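Local coordinates for protein NAD dependent epimerase/dehydratase family (uncultured archaeon MedDCM-OCT-S05-C57, PDB 5Y1F) that binds NAD+ and probably oxidises L-threonine at its 3-position, as a monomeric dehydrogenase of the NAD-dependent epimerase/dehydratase family, at residues A[22-27]-A[34-39]; A[26-31]-A[57-62]; A[85-90]-A[234-239]. All blocks are in the same frame, centred on the assembly; numbering follows the deposited sequence.

Interaction 1: residues A[22-27]-A[34-39]; sequences ILVTGA and ELVLAL. With NAD (nicotinamide-adenine-dinucleotide), chain B.
L35, V36 and L39 of the first helix of the Rossmann fold pack on I22 and V24 of its first strand, and on A27 just after it, where the chain enters its opening beta-alpha-beta unit. Helix segment 34-39 runs almost antiparallel to strand 22-25, at 169°, with their axes 9.8 Å apart. L35 comes first along the helix: its CD2 reaches CG1 of V24 at the loose distance of 4.4 Å, and the L35 side chain also touches Y87 and I233. V36 follows and touches two residues with one methyl. Its CG2, anti to the carbonyl carbon, lies 4.0 Å from CB of A27 and 4.1 Å from CG2 of V24. Beta-branched valine suits an extended strand and offers two methyls to the helix, while the small A27 gives V36 CG2 a close seat where the chain turns off the strand. One helical turn on from L35, L39 lays CD1 over both strand residues, loosely on CG2 of I22 (4.3 Å). The contact is apolar and buried, so it rests on side-chain packing, and alternate strand residues supply it; L23 points away from the helix. L39 has CG beside its own backbone N (chi1 -70°), which lets it meet V24 tip to tip, CD1 to CG2, at 3.6 Å.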
# COMPACT_ATOMS: atom_id res chain seq x y z
N ILE A 22 -0.27 -19.50 -0.85
CA ILE A 22 -0.42 -18.06 -1.04
C ILE A 22 0.91 -17.53 -1.59
O ILE A 22 1.97 -17.80 -1.05
CB ILE A 22 -0.76 -17.39 0.30
CG1 ILE A 22 -2.11 -17.89 0.83
CG2 ILE A 22 -0.81 -15.89 0.11
CD1 ILE A 22 -2.44 -17.44 2.25
N LEU A 23 0.82 -16.72 -2.64
CA LEU A 23 1.91 -15.95 -3.19
C LEU A 23 1.79 -14.46 -2.84
O LEU A 23 0.69 -13.91 -2.95
CB LEU A 23 1.94 -16.09 -4.72
CG LEU A 23 3.02 -15.39 -5.49
CD1 LEU A 23 4.38 -15.96 -5.16
CD2 LEU A 23 2.74 -15.50 -6.99
N VAL A 24 2.90 -13.83 -2.49
CA VAL A 24 2.95 -12.39 -2.29
C VAL A 24 3.91 -11.83 -3.32
O VAL A 24 5.13 -12.12 -3.27
CB VAL A 24 3.42 -12.01 -0.88
CG1 VAL A 24 3.42 -10.49 -0.74
CG2 VAL A 24 2.55 -12.67 0.18
N THR A 25 3.42 -11.05 -4.29
CA THR A 25 4.32 -10.30 -5.18
C THR A 25 4.70 -8.97 -4.51
O THR A 25 4.05 -8.53 -3.54
CB THR A 25 3.71 -10.04 -6.58
OG1 THR A 25 2.78 -8.96 -6.41
CG2 THR A 25 3.04 -11.26 -7.19
N GLY A 26 5.78 -8.37 -4.96
CA GLY A 26 6.28 -7.18 -4.32
C GLY A 26 6.64 -7.40 -2.87
O GLY A 26 6.54 -6.47 -2.04
N ALA A 27 7.08 -8.64 -2.54
CA ALA A 27 7.19 -9.05 -1.16
C ALA A 27 8.26 -8.34 -0.36
O ALA A 27 8.13 -8.35 0.87
CB ALA A 27 7.44 -10.56 -1.08
N GLU A 34 5.96 -6.65 5.91
CA GLU A 34 5.11 -6.93 7.04
C GLU A 34 3.98 -7.88 6.72
O GLU A 34 3.57 -8.68 7.59
CB GLU A 34 4.62 -5.63 7.64
CG GLU A 34 5.86 -4.76 7.99
CD GLU A 34 5.65 -3.74 9.06
OE1 GLU A 34 6.13 -2.62 8.89
OE2 GLU A 34 5.08 -4.10 10.11
N LEU A 35 3.46 -7.84 5.49
CA LEU A 35 2.39 -8.73 5.12
C LEU A 35 2.82 -10.18 5.06
O LEU A 35 2.08 -11.06 5.52
CB LEU A 35 1.82 -8.37 3.76
CG LEU A 35 0.60 -9.18 3.34
CD1 LEU A 35 -0.59 -8.96 4.22
CD2 LEU A 35 0.25 -8.85 1.89
N VAL A 36 4.03 -10.45 4.58
CA VAL A 36 4.54 -11.83 4.58
C VAL A 36 4.53 -12.41 5.99
O VAL A 36 4.03 -13.53 6.20
CB VAL A 36 5.92 -11.91 3.94
CG1 VAL A 36 6.54 -13.26 4.18
CG2 VAL A 36 5.83 -11.62 2.46
N LEU A 37 5.02 -11.65 6.97
CA LEU A 37 4.99 -12.10 8.34
C LEU A 37 3.60 -12.35 8.83
O LEU A 37 3.34 -13.41 9.47
CB LEU A 37 5.68 -11.08 9.26
CG LEU A 37 5.68 -11.42 10.76
CD1 LEU A 37 6.32 -12.77 11.03
CD2 LEU A 37 6.33 -10.30 11.58
N ALA A 38 2.67 -11.44 8.60
CA ALA A 38 1.33 -11.62 9.08
C ALA A 38 0.69 -12.86 8.45
O ALA A 38 -0.05 -13.58 9.13
CB ALA A 38 0.50 -10.38 8.79
N LEU A 39 0.96 -13.11 7.18
CA LEU A 39 0.36 -14.27 6.50
C LEU A 39 1.01 -15.56 7.00
O LEU A 39 0.32 -16.57 7.17
CB LEU A 39 0.51 -14.14 4.99
CG LEU A 39 -0.31 -13.08 4.32
CD1 LEU A 39 0.17 -12.83 2.90
CD2 LEU A 39 -1.78 -13.49 4.35
PA NAD B . 7.15 -0.73 -2.58
O1A NAD B . 7.79 -0.64 -1.18
O2A NAD B . 7.79 0.11 -3.71
O5B NAD B . 7.17 -2.31 -2.98
C5B NAD B . 6.91 -2.69 -4.31
C4B NAD B . 7.80 -3.86 -4.64
O4B NAD B . 7.51 -4.10 -6.03
C3B NAD B . 9.28 -3.55 -4.53
O3B NAD B . 9.86 -4.47 -3.64
C2B NAD B . 9.80 -3.72 -5.97
O2B NAD B . 11.08 -4.36 -6.10
C1B NAD B . 8.71 -4.56 -6.61
N9A NAD B . 8.70 -4.37 -8.07
C8A NAD B . 8.90 -3.23 -8.75
N7A NAD B . 8.92 -3.45 -10.06
C5A NAD B . 8.77 -4.77 -10.20
C6A NAD B . 8.71 -5.68 -11.35
N6A NAD B . 8.84 -5.22 -12.62
N1A NAD B . 8.50 -6.97 -11.12
C2A NAD B . 8.42 -7.44 -9.88
N3A NAD B . 8.44 -6.68 -8.79
C4A NAD B . 8.61 -5.37 -8.91
O3 NAD B . 5.59 -0.40 -2.56
PN NAD B . 4.58 -0.55 -1.31
O1N NAD B . 4.92 -1.80 -0.49
O2N NAD B . 4.55 0.76 -0.55
O5D NAD B . 3.18 -0.76 -2.09
C5D NAD B . 2.72 -2.04 -2.36
C4D NAD B . 1.36 -1.85 -3.04
O4D NAD B . 0.51 -1.01 -2.21
C3D NAD B . 1.45 -1.19 -4.40
O3D NAD B . 0.34 -1.65 -5.21
C2D NAD B . 1.16 0.28 -4.07
O2D NAD B . 0.63 0.98 -5.23
C1D NAD B . 0.12 0.13 -2.95
N1N NAD B . 0.05 1.32 -2.09
C2N NAD B . 1.01 1.63 -1.16
C3N NAD B . 0.90 2.76 -0.39
C7N NAD B . 1.92 3.13 0.69
O7N NAD B . 1.78 4.16 1.28
N7N NAD B . 2.89 2.30 0.98
C4N NAD B . -0.19 3.59 -0.54
C5N NAD B . -1.14 3.30 -1.51
C6N NAD B . -0.99 2.15 -2.27

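Interaction 2: residues A[26-31]-A[57-62]; sequences GALGQI and ENYHCK. With NAD (nicotinamide-adenine-dinucleotide), chain B.
L28, within the glycine-rich turn that cradles the NAD pyrophosphate, a hallmark of the Rossmann fold, meets Y59. From CB, 4.2 Å from O3B of the adenosine ribose, the L28 side chain leads away from the cofactor. CG stands anti to the carbonyl carbon (chi1 -52°), and beyond it CD2 comes to 3.8 Å from CE1 of Y59, approaching the ring obliquely. Leucine thus spans ribose and phenol with hydrocarbon alone. The phenol OH gives the ring a polar end: a water in the ring plane, 2.7 Å from Y59 OH, donates to O of A27 and ties the turn's backbone to the loop.

G26 to G29 form a type I turn, closed by the bond from N of G29 to O of G26. Having no side chain at G29 lets the NAD come close, O1A lying 3.3 Å from CA of G29; G26 also has a positive phi. Beyond the turn, N of Q30 gives a nearly straight bond to O1A (2.8 Å, 166°), and N of I31 another to O1N (2.9 Å, 175°), so two successive backbone amides grip one oxygen on each phosphate. The amide OE1 of Q30 accepts from nicotinamide N7N at 3.0 Å.

D52, at the end of strand 48-52, binds N of L28. Y59, in the loop before strand 62-65, packs on A50 of strand 48-52, and I31 rests against M229 and I233 of helix 229-241.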
# COMPACT_ATOMS: atom_id res chain seq x y z
N GLY A 26 5.78 -8.37 -4.96
CA GLY A 26 6.28 -7.18 -4.32
C GLY A 26 6.64 -7.40 -2.87
O GLY A 26 6.54 -6.47 -2.04
N ALA A 27 7.08 -8.64 -2.54
CA ALA A 27 7.19 -9.05 -1.16
C ALA A 27 8.26 -8.34 -0.36
O ALA A 27 8.13 -8.35 0.87
CB ALA A 27 7.44 -10.56 -1.08
N LEU A 28 9.21 -7.71 -1.00
CA LEU A 28 10.30 -7.05 -0.29
C LEU A 28 10.03 -5.60 0.02
O LEU A 28 10.88 -4.92 0.60
CB LEU A 28 11.64 -7.21 -1.04
CG LEU A 28 12.04 -8.62 -1.41
CD1 LEU A 28 13.32 -8.62 -2.25
CD2 LEU A 28 12.18 -9.47 -0.16
N GLY A 29 8.90 -5.08 -0.43
CA GLY A 29 8.58 -3.67 -0.27
C GLY A 29 8.02 -3.32 1.09
O GLY A 29 8.03 -4.12 2.06
N GLN A 30 7.56 -2.08 1.21
CA GLN A 30 7.12 -1.56 2.50
C GLN A 30 6.02 -2.39 3.10
O GLN A 30 6.05 -2.77 4.28
CB GLN A 30 6.71 -0.09 2.36
CG GLN A 30 6.57 0.59 3.74
CD GLN A 30 5.79 1.89 3.73
OE1 GLN A 30 5.35 2.36 2.68
NE2 GLN A 30 5.62 2.48 4.85
N ILE A 31 5.01 -2.67 2.30
CA ILE A 31 3.89 -3.49 2.79
C ILE A 31 4.30 -4.94 2.92
O ILE A 31 4.03 -5.62 3.91
CB ILE A 31 2.64 -3.33 1.91
CG1 ILE A 31 2.18 -1.88 1.89
CG2 ILE A 31 1.54 -4.27 2.36
CD1 ILE A 31 0.94 -1.64 1.02
N GLU A 57 19.47 -11.95 0.48
CA GLU A 57 20.45 -12.75 1.24
C GLU A 57 19.79 -13.51 2.40
O GLU A 57 19.81 -14.74 2.41
CB GLU A 57 21.59 -11.86 1.80
CG GLU A 57 22.69 -11.44 0.81
CD GLU A 57 24.00 -11.05 1.51
OE1 GLU A 57 24.74 -10.12 1.04
OE2 GLU A 57 24.31 -11.68 2.55
N ASN A 58 19.23 -12.80 3.37
CA ASN A 58 19.04 -13.37 4.73
C ASN A 58 17.59 -13.53 5.19
O ASN A 58 17.14 -12.84 6.11
CB ASN A 58 19.81 -12.54 5.76
CG ASN A 58 21.29 -12.83 5.75
OD1 ASN A 58 22.09 -12.03 5.24
ND2 ASN A 58 21.68 -13.98 6.31
N TYR A 59 16.88 -14.50 4.62
CA TYR A 59 15.44 -14.36 4.38
C TYR A 59 14.68 -15.63 4.72
O TYR A 59 14.98 -16.70 4.19
CB TYR A 59 15.20 -13.99 2.91
CG TYR A 59 13.78 -13.54 2.61
CD1 TYR A 59 13.33 -12.30 3.04
CD2 TYR A 59 12.92 -14.32 1.85
CE1 TYR A 59 12.06 -11.85 2.74
CE2 TYR A 59 11.59 -13.92 1.62
CZ TYR A 59 11.18 -12.66 2.06
OH TYR A 59 9.90 -12.19 1.86
N HIS A 60 13.72 -15.53 5.65
CA HIS A 60 13.03 -16.68 6.22
C HIS A 60 11.61 -16.78 5.63
O HIS A 60 10.59 -16.78 6.33
CB HIS A 60 13.01 -16.55 7.76
CG HIS A 60 12.56 -17.78 8.49
ND1 HIS A 60 13.12 -19.03 8.30
CD2 HIS A 60 11.59 -17.95 9.42
CE1 HIS A 60 12.51 -19.91 9.07
NE2 HIS A 60 11.57 -19.28 9.76
N CYS A 61 11.57 -16.80 4.31
CA CYS A 61 10.40 -17.26 3.60
C CYS A 61 10.95 -17.89 2.31
O CYS A 61 11.92 -17.42 1.74
CB CYS A 61 9.44 -16.08 3.34
SG CYS A 61 7.89 -16.52 2.64
N LYS A 62 10.29 -18.92 1.83
CA LYS A 62 10.56 -19.38 0.48
C LYS A 62 10.33 -18.23 -0.50
O LYS A 62 9.33 -17.46 -0.38
CB LYS A 62 9.67 -20.54 0.11
CG LYS A 62 9.93 -21.10 -1.27
CD LYS A 62 9.42 -22.54 -1.41
CE LYS A 62 8.74 -22.83 -2.76
NZ LYS A 62 9.66 -23.20 -3.88
PA NAD B . 7.15 -0.73 -2.58
O1A NAD B . 7.79 -0.64 -1.18
O2A NAD B . 7.79 0.11 -3.71
O5B NAD B . 7.17 -2.31 -2.98
C5B NAD B . 6.91 -2.69 -4.31
C4B NAD B . 7.80 -3.86 -4.64
O4B NAD B . 7.51 -4.10 -6.03
C3B NAD B . 9.28 -3.55 -4.53
O3B NAD B . 9.86 -4.47 -3.64
C2B NAD B . 9.80 -3.72 -5.97
O2B NAD B . 11.08 -4.36 -6.10
C1B NAD B . 8.71 -4.56 -6.61
N9A NAD B . 8.70 -4.37 -8.07
C8A NAD B . 8.90 -3.23 -8.75
N7A NAD B . 8.92 -3.45 -10.06
C5A NAD B . 8.77 -4.77 -10.20
C6A NAD B . 8.71 -5.68 -11.35
N6A NAD B . 8.84 -5.22 -12.62
N1A NAD B . 8.50 -6.97 -11.12
C2A NAD B . 8.42 -7.44 -9.88
N3A NAD B . 8.44 -6.68 -8.79
C4A NAD B . 8.61 -5.37 -8.91
O3 NAD B . 5.59 -0.40 -2.56
PN NAD B . 4.58 -0.55 -1.31
O1N NAD B . 4.92 -1.80 -0.49
O2N NAD B . 4.55 0.76 -0.55
O5D NAD B . 3.18 -0.76 -2.09
C5D NAD B . 2.72 -2.04 -2.36
C4D NAD B . 1.36 -1.85 -3.04
O4D NAD B . 0.51 -1.01 -2.21
C3D NAD B . 1.45 -1.19 -4.40
O3D NAD B . 0.34 -1.65 -5.21
C2D NAD B . 1.16 0.28 -4.07
O2D NAD B . 0.63 0.98 -5.23
C1D NAD B . 0.12 0.13 -2.95
N1N NAD B . 0.05 1.32 -2.09
C2N NAD B . 1.01 1.63 -1.16
C3N NAD B . 0.90 2.76 -0.39
C7N NAD B . 1.92 3.13 0.69
O7N NAD B . 1.78 4.16 1.28
N7N NAD B . 2.89 2.30 0.98
C4N NAD B . -0.19 3.59 -0.54
C5N NAD B . -1.14 3.30 -1.51
C6N NAD B . -0.99 2.15 -2.27
O HOH W 1 9.53 -9.71 2.75

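Interaction 3: residues A[85-90]-A[234-239]; sequences IVYHLA and RATLEL. With NAD (nicotinamide-adenine-dinucleotide), chain B.
The Y87 ring meets T236 at its edge: the methyl CG2 lies in the ring plane, 3.9 Å from CE1 and 4.0 Å from CD1, while the two side chains slide past each other in opposite directions. L237 comes in obliquely and crosses the tyrosine side chain at about a right angle, its CD2 3.8 Å from the phenol OH. Y87 takes the position with CG beside its own backbone N (chi1 -73°), which carries the ring off strand 83-88 and out toward helix 229-241. I22 of the neighbouring strand and L35 and L39 of helix 30-43 also touch the Y87 side chain, so it is packed among the sheet, helix 30-43 and helix 229-241 of this Rossmann-fold domain.

Threonine serves here by its two branches. CG2 turns to the tyrosine, whereas OG1 goes elsewhere, hydrogen-bonded to OH of Y183 and to the backbone O of A232 one turn earlier. Away from the tyrosine, R234 and E238 form a salt bridge, NH1 to OE2 at 3.0 Å, and R234 NH2 has a second partner in D231.

At the end of the strand segment, O of L89 and CA of A90 lie against the NAD riboses. The chemistry therefore divides: methyls of T236 and L237 meet the ring edge and the hydroxyl end, while a water donates to O of L237 at 2.9 Å and reaches the phenol OH only weakly. The direct contact is van der Waals packing, with that weak water link beside it.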
# COMPACT_ATOMS: atom_id res chain seq x y z
N ILE A 85 -4.06 -18.24 -3.95
CA ILE A 85 -4.36 -16.86 -3.50
C ILE A 85 -3.09 -16.05 -3.78
O ILE A 85 -1.99 -16.48 -3.39
CB ILE A 85 -4.69 -16.80 -2.03
CG1 ILE A 85 -5.86 -17.71 -1.65
CG2 ILE A 85 -4.97 -15.37 -1.60
CD1 ILE A 85 -5.94 -18.00 -0.16
N VAL A 86 -3.24 -14.89 -4.37
CA VAL A 86 -2.13 -13.96 -4.58
C VAL A 86 -2.45 -12.62 -3.95
O VAL A 86 -3.49 -11.99 -4.23
CB VAL A 86 -1.82 -13.74 -6.08
CG1 VAL A 86 -0.63 -12.85 -6.21
CG2 VAL A 86 -1.62 -15.08 -6.80
N TYR A 87 -1.51 -12.14 -3.15
CA TYR A 87 -1.50 -10.77 -2.62
C TYR A 87 -0.50 -10.02 -3.49
O TYR A 87 0.72 -10.23 -3.43
CB TYR A 87 -1.09 -10.71 -1.16
CG TYR A 87 -2.13 -11.21 -0.20
CD1 TYR A 87 -2.91 -10.33 0.57
CD2 TYR A 87 -2.37 -12.56 -0.04
CE1 TYR A 87 -3.82 -10.82 1.47
CE2 TYR A 87 -3.33 -13.03 0.83
CZ TYR A 87 -4.07 -12.15 1.55
OH TYR A 87 -5.01 -12.55 2.48
N HIS A 88 -1.02 -9.19 -4.41
CA HIS A 88 -0.23 -8.60 -5.47
C HIS A 88 0.18 -7.18 -5.09
O HIS A 88 -0.56 -6.22 -5.33
CB HIS A 88 -1.05 -8.57 -6.76
CG HIS A 88 -0.37 -7.83 -7.85
ND1 HIS A 88 -0.93 -6.86 -8.67
CD2 HIS A 88 0.92 -7.94 -8.23
CE1 HIS A 88 0.01 -6.40 -9.48
NE2 HIS A 88 1.13 -7.05 -9.22
N LEU A 89 1.40 -7.04 -4.58
CA LEU A 89 1.91 -5.77 -4.11
C LEU A 89 2.89 -5.13 -5.08
O LEU A 89 3.23 -3.97 -4.87
CB LEU A 89 2.57 -5.89 -2.72
CG LEU A 89 1.73 -6.58 -1.66
CD1 LEU A 89 2.56 -6.72 -0.39
CD2 LEU A 89 0.44 -5.86 -1.37
N ALA A 90 3.38 -5.83 -6.11
CA ALA A 90 4.38 -5.25 -6.97
C ALA A 90 3.85 -4.03 -7.69
O ALA A 90 2.76 -4.07 -8.24
CB ALA A 90 4.83 -6.28 -7.98
N ARG A 234 -3.87 -5.32 8.92
CA ARG A 234 -5.07 -5.92 9.47
C ARG A 234 -6.24 -5.71 8.54
O ARG A 234 -7.05 -6.62 8.32
CB ARG A 234 -5.34 -5.36 10.85
CG ARG A 234 -6.53 -6.03 11.52
CD ARG A 234 -6.68 -5.62 12.97
NE ARG A 234 -6.69 -4.17 13.21
CZ ARG A 234 -7.70 -3.36 12.98
NH1 ARG A 234 -8.92 -3.85 12.70
NH2 ARG A 234 -7.50 -2.07 13.03
N ALA A 235 -6.39 -4.51 7.97
CA ALA A 235 -7.45 -4.22 7.05
C ALA A 235 -7.41 -5.17 5.88
O ALA A 235 -8.45 -5.69 5.42
CB ALA A 235 -7.37 -2.77 6.56
N THR A 236 -6.22 -5.42 5.37
CA THR A 236 -6.02 -6.26 4.20
C THR A 236 -6.51 -7.69 4.50
O THR A 236 -7.24 -8.30 3.71
CB THR A 236 -4.54 -6.25 3.82
OG1 THR A 236 -4.16 -4.89 3.49
CG2 THR A 236 -4.27 -7.13 2.62
N LEU A 237 -6.09 -8.22 5.65
CA LEU A 237 -6.51 -9.56 6.06
C LEU A 237 -7.98 -9.65 6.36
O LEU A 237 -8.63 -10.64 5.97
CB LEU A 237 -5.70 -10.02 7.27
CG LEU A 237 -4.21 -10.21 7.00
CD1 LEU A 237 -3.54 -10.75 8.26
CD2 LEU A 237 -3.91 -11.08 5.79
N GLU A 238 -8.54 -8.65 7.02
CA GLU A 238 -9.96 -8.66 7.30
C GLU A 238 -10.78 -8.61 6.02
O GLU A 238 -11.78 -9.35 5.87
CB GLU A 238 -10.36 -7.50 8.21
CG GLU A 238 -9.90 -7.68 9.63
CD GLU A 238 -10.24 -6.51 10.52
OE1 GLU A 238 -10.83 -5.53 10.05
OE2 GLU A 238 -9.80 -6.53 11.69
N LEU A 239 -10.40 -7.75 5.07
CA LEU A 239 -11.13 -7.70 3.82
C LEU A 239 -11.05 -9.05 3.10
O LEU A 239 -12.05 -9.55 2.61
CB LEU A 239 -10.54 -6.60 2.92
CG LEU A 239 -11.10 -6.57 1.48
CD1 LEU A 239 -12.61 -6.48 1.47
CD2 LEU A 239 -10.47 -5.38 0.73
PA NAD B . 7.15 -0.73 -2.58
O1A NAD B . 7.79 -0.64 -1.18
O2A NAD B . 7.79 0.11 -3.71
O5B NAD B . 7.17 -2.31 -2.98
C5B NAD B . 6.91 -2.69 -4.31
C4B NAD B . 7.80 -3.86 -4.64
O4B NAD B . 7.51 -4.10 -6.03
C3B NAD B . 9.28 -3.55 -4.53
O3B NAD B . 9.86 -4.47 -3.64
C2B NAD B . 9.80 -3.72 -5.97
O2B NAD B . 11.08 -4.36 -6.10
C1B NAD B . 8.71 -4.56 -6.61
N9A NAD B . 8.70 -4.37 -8.07
C8A NAD B . 8.90 -3.23 -8.75
N7A NAD B . 8.92 -3.45 -10.06
C5A NAD B . 8.77 -4.77 -10.20
C6A NAD B . 8.71 -5.68 -11.35
N6A NAD B . 8.84 -5.22 -12.62
N1A NAD B . 8.50 -6.97 -11.12
C2A NAD B . 8.42 -7.44 -9.88
N3A NAD B . 8.44 -6.68 -8.79
C4A NAD B . 8.61 -5.37 -8.91
O3 NAD B . 5.59 -0.40 -2.56
PN NAD B . 4.58 -0.55 -1.31
O1N NAD B . 4.92 -1.80 -0.49
O2N NAD B . 4.55 0.76 -0.55
O5D NAD B . 3.18 -0.76 -2.09
C5D NAD B . 2.72 -2.04 -2.36
C4D NAD B . 1.36 -1.85 -3.04
O4D NAD B . 0.51 -1.01 -2.21
C3D NAD B . 1.45 -1.19 -4.40
O3D NAD B . 0.34 -1.65 -5.21
C2D NAD B . 1.16 0.28 -4.07
O2D NAD B . 0.63 0.98 -5.23
C1D NAD B . 0.12 0.13 -2.95
N1N NAD B . 0.05 1.32 -2.09
C2N NAD B . 1.01 1.63 -1.16
C3N NAD B . 0.90 2.76 -0.39
C7N NAD B . 1.92 3.13 0.69
O7N NAD B . 1.78 4.16 1.28
N7N NAD B . 2.89 2.30 0.98
C4N NAD B . -0.19 3.59 -0.54
C5N NAD B . -1.14 3.30 -1.51
C6N NAD B . -0.99 2.15 -2.27
O HOH W 2 -7.05 -12.96 5.27

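Helix 30-43 serves interactions 1 and 2, and its L39 also meets L237 of interaction 3, CD2 to CD2, at 3.5 Å. Strands 21-25 and 83-88 are parallel neighbours, joined by N of Y87 to O of L23 at 2.8 Å. Interactions 1 and 2 share G26 and A27, and V36 of the first packs its CG1 3.9 Å from SG of C61 in the second. Centres lie about 8 Å apart for 1 with 2 and for 1 with 3, but about 15 Å for 2 with 3. One segment of each interaction reaches the NAD, and Q30 N and I31 N of 26-31 bind its phosphates; residues such as D52, Y156 and K160 add further bonds.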